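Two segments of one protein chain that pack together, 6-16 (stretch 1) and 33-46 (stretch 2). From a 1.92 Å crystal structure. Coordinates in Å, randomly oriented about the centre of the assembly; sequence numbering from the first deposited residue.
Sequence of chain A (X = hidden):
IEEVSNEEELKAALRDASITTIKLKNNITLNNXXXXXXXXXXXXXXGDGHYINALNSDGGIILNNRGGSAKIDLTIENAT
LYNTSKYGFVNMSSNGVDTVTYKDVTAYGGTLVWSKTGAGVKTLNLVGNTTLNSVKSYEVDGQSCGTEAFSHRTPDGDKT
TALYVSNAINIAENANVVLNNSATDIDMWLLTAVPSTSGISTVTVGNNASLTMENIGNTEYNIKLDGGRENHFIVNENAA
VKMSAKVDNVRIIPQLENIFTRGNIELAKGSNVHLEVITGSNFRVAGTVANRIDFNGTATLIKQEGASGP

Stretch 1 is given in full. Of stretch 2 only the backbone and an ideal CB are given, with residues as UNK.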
# COMPACT_ATOMS: atom_id res chain seq x y z
N ASN A 6 9.44 0.12 24.49
CA ASN A 6 8.26 0.94 24.70
C ASN A 6 8.23 2.16 23.79
O ASN A 6 9.15 2.37 23.01
CB ASN A 6 8.16 1.37 26.17
CG ASN A 6 9.35 2.18 26.62
OD1 ASN A 6 9.82 3.08 25.92
ND2 ASN A 6 9.87 1.86 27.80
N GLU A 7 7.17 2.96 23.91
CA GLU A 7 6.96 4.09 23.02
C GLU A 7 8.12 5.08 23.05
O GLU A 7 8.62 5.48 22.01
CB GLU A 7 5.65 4.80 23.35
CG GLU A 7 5.43 6.08 22.55
CD GLU A 7 3.98 6.56 22.58
OE1 GLU A 7 3.21 6.12 23.46
OE2 GLU A 7 3.61 7.37 21.70
N GLU A 8 8.56 5.46 24.25
CA GLU A 8 9.63 6.46 24.37
C GLU A 8 10.95 5.95 23.79
O GLU A 8 11.67 6.70 23.13
CB GLU A 8 9.82 6.86 25.84
CG GLU A 8 8.74 7.78 26.39
CD GLU A 8 8.45 8.98 25.50
OE1 GLU A 8 9.40 9.72 25.16
OE2 GLU A 8 7.27 9.19 25.14
N GLU A 9 11.26 4.67 24.02
CA GLU A 9 12.50 4.12 23.45
C GLU A 9 12.41 4.01 21.92
O GLU A 9 13.38 4.30 21.21
CB GLU A 9 12.81 2.76 24.07
CG GLU A 9 13.20 2.81 25.55
CD GLU A 9 13.33 1.44 26.22
OE1 GLU A 9 13.07 0.41 25.57
OE2 GLU A 9 13.71 1.40 27.41
N LEU A 10 11.25 3.61 21.42
CA LEU A 10 11.08 3.51 19.97
C LEU A 10 11.20 4.89 19.33
O LEU A 10 11.86 5.06 18.30
CB LEU A 10 9.74 2.87 19.60
CG LEU A 10 9.52 2.67 18.10
CD1 LEU A 10 10.64 1.80 17.49
CD2 LEU A 10 8.15 2.04 17.84
N LYS A 11 10.54 5.87 19.94
CA LYS A 11 10.58 7.24 19.49
C LYS A 11 12.00 7.76 19.47
O LYS A 11 12.44 8.37 18.49
CB LYS A 11 9.70 8.13 20.37
CG LYS A 11 9.79 9.60 20.02
CD LYS A 11 8.90 10.46 20.91
CE LYS A 11 9.11 11.94 20.62
NZ LYS A 11 8.33 12.82 21.53
N ALA A 12 12.73 7.52 20.56
CA ALA A 12 14.10 7.99 20.65
C ALA A 12 14.97 7.36 19.56
O ALA A 12 15.72 8.06 18.89
CB ALA A 12 14.68 7.68 22.04
N ALA A 13 14.81 6.06 19.33
CA ALA A 13 15.61 5.37 18.32
C ALA A 13 15.29 5.87 16.91
O ALA A 13 16.20 6.08 16.09
CB ALA A 13 15.39 3.88 18.41
N LEU A 14 14.01 6.04 16.62
CA LEU A 14 13.59 6.50 15.30
C LEU A 14 13.98 7.95 15.04
O LEU A 14 14.24 8.34 13.90
CB LEU A 14 12.07 6.34 15.13
CG LEU A 14 11.56 4.90 15.01
CD1 LEU A 14 10.04 4.88 14.99
CD2 LEU A 14 12.13 4.21 13.79
N ARG A 15 14.05 8.76 16.09
CA ARG A 15 14.37 10.17 15.90
C ARG A 15 15.87 10.41 15.97
O ARG A 15 16.33 11.55 15.83
CB ARG A 15 13.63 11.04 16.91
CG ARG A 15 12.13 11.11 16.65
CD ARG A 15 11.41 11.97 17.67
NE ARG A 15 11.97 13.32 17.71
CZ ARG A 15 11.64 14.29 16.86
NH1 ARG A 15 10.76 14.07 15.89
NH2 ARG A 15 12.20 15.49 16.98
N ASP A 16 16.63 9.33 16.13
CA ASP A 16 18.08 9.43 16.21
C ASP A 16 18.65 9.14 14.84
O ASP A 16 18.61 8.00 14.37
CB ASP A 16 18.63 8.46 17.26
CG ASP A 16 20.15 8.51 17.41
OD1 ASP A 16 20.87 8.93 16.47
OD2 ASP A 16 20.63 8.10 18.48
N UNK A 33 1.91 9.85 17.49
CA UNK A 33 2.63 9.59 16.25
C UNK A 33 4.10 9.93 16.46
O UNK A 33 4.43 10.85 17.20
CB UNK A 33 2.04 10.39 15.09
N UNK A 34 4.98 9.19 15.80
CA UNK A 34 6.41 9.48 15.83
C UNK A 34 6.84 10.07 14.49
O UNK A 34 6.65 9.44 13.46
CB UNK A 34 7.22 8.22 16.15
N UNK A 35 7.43 11.26 14.49
CA UNK A 35 7.85 11.88 13.24
C UNK A 35 9.34 11.68 12.97
O UNK A 35 10.17 11.89 13.84
CB UNK A 35 7.52 13.37 13.26
N UNK A 36 9.65 11.27 11.74
CA UNK A 36 11.01 11.16 11.25
C UNK A 36 11.20 12.22 10.17
O UNK A 36 10.60 12.15 9.10
CB UNK A 36 11.30 9.76 10.72
N UNK A 37 12.04 13.21 10.45
CA UNK A 37 12.23 14.32 9.52
C UNK A 37 13.66 14.85 9.57
O UNK A 37 13.89 16.05 9.40
CB UNK A 37 11.24 15.45 9.83
N UNK A 38 14.60 13.96 9.84
CA UNK A 38 15.98 14.37 10.04
C UNK A 38 16.93 13.89 8.95
O UNK A 38 18.07 13.53 9.24
CB UNK A 38 16.47 13.86 11.40
N UNK A 39 16.45 13.91 7.70
CA UNK A 39 17.30 13.75 6.54
C UNK A 39 17.32 12.35 5.95
O UNK A 39 16.32 11.63 6.03
CB UNK A 39 18.73 14.16 6.91
N UNK A 40 18.45 12.00 5.33
CA UNK A 40 18.64 10.66 4.79
C UNK A 40 18.62 9.64 5.92
O UNK A 40 19.34 9.79 6.90
CB UNK A 40 19.95 10.57 4.01
N UNK A 41 17.79 8.61 5.78
CA UNK A 41 17.67 7.58 6.81
C UNK A 41 17.54 6.22 6.15
O UNK A 41 16.85 6.07 5.14
CB UNK A 41 16.47 7.85 7.72
N UNK A 42 18.23 5.25 6.73
CA UNK A 42 18.08 3.86 6.37
C UNK A 42 17.75 3.08 7.64
O UNK A 42 18.62 2.82 8.46
CB UNK A 42 19.34 3.32 5.69
N UNK A 43 16.48 2.70 7.79
CA UNK A 43 16.00 2.17 9.06
C UNK A 43 15.37 0.80 8.91
O UNK A 43 14.51 0.59 8.04
CB UNK A 43 14.99 3.13 9.68
N UNK A 44 15.79 -0.14 9.75
CA UNK A 44 15.20 -1.46 9.78
C UNK A 44 14.67 -1.78 11.17
O UNK A 44 15.43 -1.75 12.15
CB UNK A 44 16.22 -2.51 9.34
N UNK A 45 13.39 -2.07 11.25
CA UNK A 45 12.81 -2.52 12.50
C UNK A 45 12.66 -4.02 12.48
O UNK A 45 11.90 -4.56 11.68
CB UNK A 45 11.46 -1.85 12.75
N UNK A 46 13.40 -4.69 13.35
CA UNK A 46 13.29 -6.14 13.50
C UNK A 46 12.23 -6.46 14.55
O UNK A 46 12.42 -6.18 15.74
CB UNK A 46 14.64 -6.75 13.89

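Stretch 1 is a short helix, residues 7-14, opened by Asn6, whose OD1 accepts from Glu9 N at 2.9 Å as an N-cap. Strand 34-36 runs nearly parallel to it, at 9° and 8.6 Å between axes; strand 41-46 lies farther off, at 11.3 Å, and runs roughly the other way, at 153°.

At position 33, CA-to-CB points away and the ideal CB has nothing of stretch 1 within 5.5 Å. The contact asks for little, and many residues would do; it is Ala33.

Position 34 points toward the helix, its ideal CB 4.5 Å from Leu14 CD1 and 4.8 Å from Lys11 CA. A space bounded by Leu10, Lys11 and Leu14 invites a branched or long aliphatic: Ile, Leu, Val or Met. The residue is Ile34, in the m, t rotamer. Its CD1 reaches Lys11 CA at 3.6 Å and Leu10 CG at 4.1 Å, while its CG2 meets Leu14 CD1 at 4.0 Å, so the side chain as a whole packs against Leu10, Lys11 and Leu14.

Position 35 points sideways, with its ideal CB 4.2 Å from Arg15 NH1. A small or polar side chain would leave room for the guanidinium, and Thr, Ser or Val all seem reasonable. It is Thr35, and its backbone does the polar work: Arg15 NH1 gives a weak hydrogen bond to Thr35 O at 3.1 Å.

Position 36 is also sideways, 4.6 Å from ideal CB to Leu14 O, with the Leu14 side chain nearby. An aliphatic long enough to turn back would suit. Ile36 does so, its CD1 4.2 Å from Leu14 CD2.

Position 37 points sideways into open space, so polar residues fit; Asn37 brings its end nearer, OD1 lying 4.5 Å from Arg15 NH1. Position 38 points toward the end of stretch 1, where backbone carbonyls gather, favouring a short side chain with a donor, such as Asn or Ser. Asn38 places ND2 3.1 Å from Arg15 O, but the angle is too poor for a hydrogen bond.

Position 39 has phi/psi of 99/-151, where a CB would jam against the preceding carbonyl; this alone calls for glycine, and Gly39 it is. Position 40 is out of reach and unconstrained by the helix: Asn40.

Position 41 points toward stretch 1, but its ideal CB touches nothing there. Only a long side chain could reach the exposed carbonyls, and a donor would be rewarded: Arg or Lys. Arg41 NH1 bonds Leu14 O at 2.8 Å and Asn38 OD1 at 3.0 Å, joining the loop to the helix end, and Arg41 NH2 adds a weak bond to Leu14 O at 3.4 Å.

Along the second strand, 42, 44 and 46 are out of reach: Asn42, Thr44 and Ile46. Positions 43 and 45 point toward Leu14 and suit aliphatics. Ile43 CG2 lies 4.0 Å from Leu14 CD2, and Ile45 bridges a longer gap, its CD1 4.4 Å from Leu14 CD2.

Stretch 2 (33-46) AITINNGNRNITII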
# COMPACT_ATOMS: atom_id res chain seq x y z
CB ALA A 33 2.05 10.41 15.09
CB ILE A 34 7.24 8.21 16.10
CG1 ILE A 34 6.97 7.67 17.51
CG2 ILE A 34 8.72 8.49 15.94
CD1 ILE A 34 7.58 6.30 17.75
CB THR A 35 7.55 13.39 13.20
OG1 THR A 35 6.13 13.61 13.22
CG2 THR A 35 8.12 14.03 11.94
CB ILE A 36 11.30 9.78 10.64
CG1 ILE A 36 10.88 8.66 11.61
CG2 ILE A 36 12.76 9.69 10.21
CD1 ILE A 36 11.11 7.26 11.05
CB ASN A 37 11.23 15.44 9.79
CG ASN A 37 11.37 16.03 11.19
OD1 ASN A 37 12.22 15.62 11.97
ND2 ASN A 37 10.55 17.03 11.48
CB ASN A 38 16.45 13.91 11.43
CG ASN A 38 16.34 12.40 11.62
OD1 ASN A 38 15.78 11.69 10.79
ND2 ASN A 38 16.81 11.93 12.77
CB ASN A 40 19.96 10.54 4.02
CG ASN A 40 19.96 11.34 2.71
OD1 ASN A 40 18.94 11.42 2.02
ND2 ASN A 40 21.11 11.92 2.37
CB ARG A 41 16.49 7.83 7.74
CG ARG A 41 16.61 9.07 8.62
CD ARG A 41 17.79 8.98 9.61
NE ARG A 41 17.69 7.87 10.56
CZ ARG A 41 16.89 7.87 11.63
NH1 ARG A 41 16.10 8.91 11.87
NH2 ARG A 41 16.87 6.83 12.45
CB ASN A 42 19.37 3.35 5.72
CG ASN A 42 19.35 1.87 5.44
OD1 ASN A 42 18.31 1.30 5.12
ND2 ASN A 42 20.51 1.23 5.56
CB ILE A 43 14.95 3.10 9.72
CG1 ILE A 43 15.53 4.50 9.96
CG2 ILE A 43 14.42 2.49 11.01
CD1 ILE A 43 14.48 5.54 10.35
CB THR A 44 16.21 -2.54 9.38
OG1 THR A 44 16.69 -2.26 8.06
CG2 THR A 44 15.56 -3.92 9.41
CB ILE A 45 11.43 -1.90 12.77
CG1 ILE A 45 11.52 -0.38 12.83
CG2 ILE A 45 10.84 -2.47 14.07
CD1 ILE A 45 10.19 0.29 13.19
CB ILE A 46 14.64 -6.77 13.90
CG1 ILE A 46 15.68 -6.52 12.82
CG2 ILE A 46 14.47 -8.26 14.14
CD1 ILE A 46 17.09 -6.93 13.22
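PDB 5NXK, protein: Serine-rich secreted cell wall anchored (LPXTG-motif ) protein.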